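Local coordinates for protein 3-dehydroquinate dehydratase (Clostridium difficile, PDB 4H3D) that catalyses the cis-dehydration of 3-dehydroquinate to 3-dehydroshikimate through an imine intermediate, the third step of the chorismate pathway, at residues B[193-197]-B[198-202]. Sequence-based numbering, arbitrary orientation.
Sequences NEMFK and IYADR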
ATOM      1  N   ASN B 193     -11.605  -5.820   6.644  1.00 23.22           N
ATOM      2  CA  ASN B 193     -12.708  -5.429   5.787  1.00 24.67           C
ATOM      3  C   ASN B 193     -14.003  -6.168   6.112  1.00 24.38           C
ATOM      4  O   ASN B 193     -15.094  -5.593   6.006  1.00 27.65           O
ATOM      5  CB  ASN B 193     -12.344  -5.573   4.319  1.00 24.38           C
ATOM      6  CG  ASN B 193     -13.320  -4.846   3.415  1.00 24.73           C
ATOM      7  OD1 ASN B 193     -14.030  -5.464   2.672  1.00 26.48           O
ATOM      8  ND2 ASN B 193     -13.385  -3.517   3.533  1.00 25.83           N
ATOM      9  N   GLU B 194     -13.893  -7.427   6.500  1.00 26.05           N
ATOM     10  CA  GLU B 194     -15.078  -8.195   6.907  1.00 27.96           C
ATOM     11  C   GLU B 194     -15.723  -7.548   8.139  1.00 25.79           C
ATOM     12  O   GLU B 194     -16.941  -7.382   8.199  1.00 26.03           O
ATOM     13  CB  GLU B 194     -14.710  -9.650   7.179  1.00 29.47           C
ATOM     14  CG  GLU B 194     -15.883 -10.509   7.614  1.00 37.44           C
ATOM     15  CD  GLU B 194     -15.566 -12.001   7.565  1.00 45.98           C
ATOM     16  OE1 GLU B 194     -14.983 -12.460   6.550  1.00 49.97           O
ATOM     17  OE2 GLU B 194     -15.922 -12.711   8.531  1.00 51.23           O
ATOM     18  N   MET B 195     -14.892  -7.150   9.098  1.00 24.86           N
ATOM     19  CA  MET B 195     -15.365  -6.475  10.291  1.00 25.57           C
ATOM     20  C   MET B 195     -16.010  -5.149   9.883  1.00 27.06           C
ATOM     21  O   MET B 195     -17.150  -4.859  10.251  1.00 27.77           O
ATOM     22  CB  MET B 195     -14.200  -6.216  11.247  1.00 24.54           C
ATOM     23  CG  MET B 195     -14.596  -5.633  12.584  1.00 26.77           C
ATOM     24  SD  MET B 195     -15.486  -6.837  13.596  1.00 28.37           S
ATOM     25  CE  MET B 195     -16.067  -5.759  14.914  1.00 24.47           C
ATOM     26  N   PHE B 196     -15.274  -4.357   9.107  1.00 26.84           N
ATOM     27  CA  PHE B 196     -15.751  -3.067   8.634  1.00 27.63           C
ATOM     28  C   PHE B 196     -17.110  -3.169   7.957  1.00 28.71           C
ATOM     29  O   PHE B 196     -18.031  -2.388   8.246  1.00 29.97           O
ATOM     30  CB  PHE B 196     -14.729  -2.473   7.632  1.00 27.91           C
ATOM     31  CG  PHE B 196     -15.085  -1.095   7.135  1.00 30.86           C
ATOM     32  CD1 PHE B 196     -14.707   0.043   7.857  1.00 29.30           C
ATOM     33  CD2 PHE B 196     -15.778  -0.931   5.949  1.00 33.48           C
ATOM     34  CE1 PHE B 196     -15.018   1.315   7.404  1.00 33.57           C
ATOM     35  CE2 PHE B 196     -16.105   0.343   5.485  1.00 39.52           C
ATOM     36  CZ  PHE B 196     -15.718   1.476   6.223  1.00 35.51           C
ATOM     37  N   LYS B 197     -17.247  -4.145   7.080  1.00 29.27           N
ATOM     38  CA  LYS B 197     -18.456  -4.292   6.283  1.00 31.81           C
ATOM     39  C   LYS B 197     -19.645  -4.974   6.951  1.00 33.39           C
ATOM     40  O   LYS B 197     -20.781  -4.546   6.759  1.00 31.42           O
ATOM     41  CB  LYS B 197     -18.141  -5.042   5.000  1.00 33.71           C
ATOM     42  CG  LYS B 197     -17.519  -4.201   3.907  1.00 36.40           C
ATOM     43  CD  LYS B 197     -17.456  -5.018   2.640  1.00 41.58           C
ATOM     44  CE  LYS B 197     -17.357  -4.167   1.414  1.00 45.35           C
ATOM     45  NZ  LYS B 197     -17.355  -5.036   0.179  1.00 46.45           N
ATOM     46  N   ILE B 198     -19.373  -6.010   7.739  1.00 32.63           N
ATOM     47  CA  ILE B 198     -20.418  -6.860   8.303  1.00 33.46           C
ATOM     48  C   ILE B 198     -20.722  -6.680   9.785  1.00 32.93           C
ATOM     49  O   ILE B 198     -21.897  -6.588  10.156  1.00 31.43           O
ATOM     50  CB  ILE B 198     -20.053  -8.356   8.083  1.00 36.02           C
ATOM     51  CG1 ILE B 198     -19.792  -8.624   6.596  1.00 38.80           C
ATOM     52  CG2 ILE B 198     -21.167  -9.285   8.612  1.00 35.27           C
ATOM     53  CD1 ILE B 198     -19.226  -9.978   6.326  1.00 44.33           C
ATOM     54  N   TYR B 199     -19.681  -6.607  10.628  1.00 30.10           N
ATOM     55  CA  TYR B 199     -19.880  -6.603  12.092  1.00 30.87           C
ATOM     56  C   TYR B 199     -19.700  -5.300  12.851  1.00 29.75           C
ATOM     57  O   TYR B 199     -20.286  -5.131  13.905  1.00 29.18           O
ATOM     58  CB  TYR B 199     -18.960  -7.643  12.734  1.00 30.99           C
ATOM     59  CG  TYR B 199     -19.186  -9.027  12.223  1.00 36.86           C
ATOM     60  CD1 TYR B 199     -20.321  -9.738  12.587  1.00 42.50           C
ATOM     61  CD2 TYR B 199     -18.277  -9.634  11.370  1.00 38.99           C
ATOM     62  CE1 TYR B 199     -20.542 -11.009  12.120  1.00 44.54           C
ATOM     63  CE2 TYR B 199     -18.492 -10.915  10.895  1.00 41.86           C
ATOM     64  CZ  TYR B 199     -19.630 -11.597  11.279  1.00 45.93           C
ATOM     65  OH  TYR B 199     -19.870 -12.868  10.817  1.00 48.30           O
ATOM     66  N   ALA B 200     -18.892  -4.387  12.331  1.00 27.64           N
ATOM     67  CA  ALA B 200     -18.592  -3.159  13.038  1.00 27.47           C
ATOM     68  C   ALA B 200     -19.718  -2.128  13.034  1.00 29.19           C
ATOM     69  O   ALA B 200     -20.356  -1.877  12.001  1.00 27.65           O
ATOM     70  CB  ALA B 200     -17.328  -2.538  12.472  1.00 26.83           C
ATOM     71  N   ASP B 201     -19.978  -1.536  14.197  1.00 28.14           N
ATOM     72  CA  ASP B 201     -20.917  -0.422  14.256  1.00 29.93           C
ATOM     73  C   ASP B 201     -20.182   0.821  14.746  1.00 28.14           C
ATOM     74  O   ASP B 201     -20.797   1.770  15.191  1.00 30.15           O
ATOM     75  CB  ASP B 201     -22.174  -0.740  15.072  1.00 30.88           C
ATOM     76  CG  ASP B 201     -21.897  -1.017  16.536  1.00 35.28           C
ATOM     77  OD1 ASP B 201     -20.740  -0.885  17.012  1.00 34.64           O
ATOM     78  OD2 ASP B 201     -22.876  -1.379  17.220  1.00 39.32           O
ATOM     79  N   ARG B 202     -18.848   0.781  14.645  1.00 26.89           N
ATOM     80  CA  ARG B 202     -17.972   1.897  15.030  1.00 25.92           C
ATOM     81  C   ARG B 202     -16.634   1.733  14.284  1.00 24.04           C
ATOM     82  O   ARG B 202     -16.384   0.683  13.676  1.00 23.89           O
ATOM     83  CB  ARG B 202     -17.746   1.890  16.536  1.00 24.39           C
ATOM     84  CG  ARG B 202     -16.926   0.713  17.024  1.00 24.43           C
ATOM     85  CD  ARG B 202     -17.234   0.433  18.486  1.00 26.81           C
ATOM     86  NE  ARG B 202     -18.584  -0.116  18.664  1.00 27.27           N
ATOM     87  CZ  ARG B 202     -19.190  -0.279  19.842  1.00 27.68           C
ATOM     88  NH1 ARG B 202     -20.411  -0.793  19.899  1.00 25.83           N
ATOM     89  NH2 ARG B 202     -18.585   0.078  20.963  1.00 27.20           N
TER
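The Tyr199 ring meets Glu194 at its edge, where OE2 lies in the ring plane 3.9 Å from Tyr199 CE2, while Ile198 CG2 sits over the centre of one face. Glu194 and Tyr199 run side by side in the same direction, with carboxylate and ring planes 44° apart; OE1, the other oxygen, forms a salt bridge with Lys155 NZ. Arg202 NE (2.8 Å) and NH1 (2.9 Å) both hydrogen-bond Asp201 OD1 in a side-on salt bridge, the oxygen lying close to the guanidinium plane. One helical turn on from Glu194, Ile198 CD1 packs against Glu194 CG at 3.6 Å. The contact lies at the C-terminal end of helix 182-199, which links strands 172-177 and 205-208 in a beta-alpha-beta unit of the TIM barrel. Regular i to i+4 bonding continues as far as Ile198 N, which donates to Glu194 O at 2.8 Å. Met195 O then takes two donors, a weak bond from Tyr199 N and a straighter i to i+5 bond from Ala200 N (2.8 Å, 156° at the hydrogen), so the last turn widens to a pi-helical one. A chi1 of -174° sets Met195 CG against Ala200 CB, and the bend at chi2 carries SD to 3.7 Å from Tyr199 CB; the Met195 side chain also touches Leu162 and Cys163 of helix 155-167.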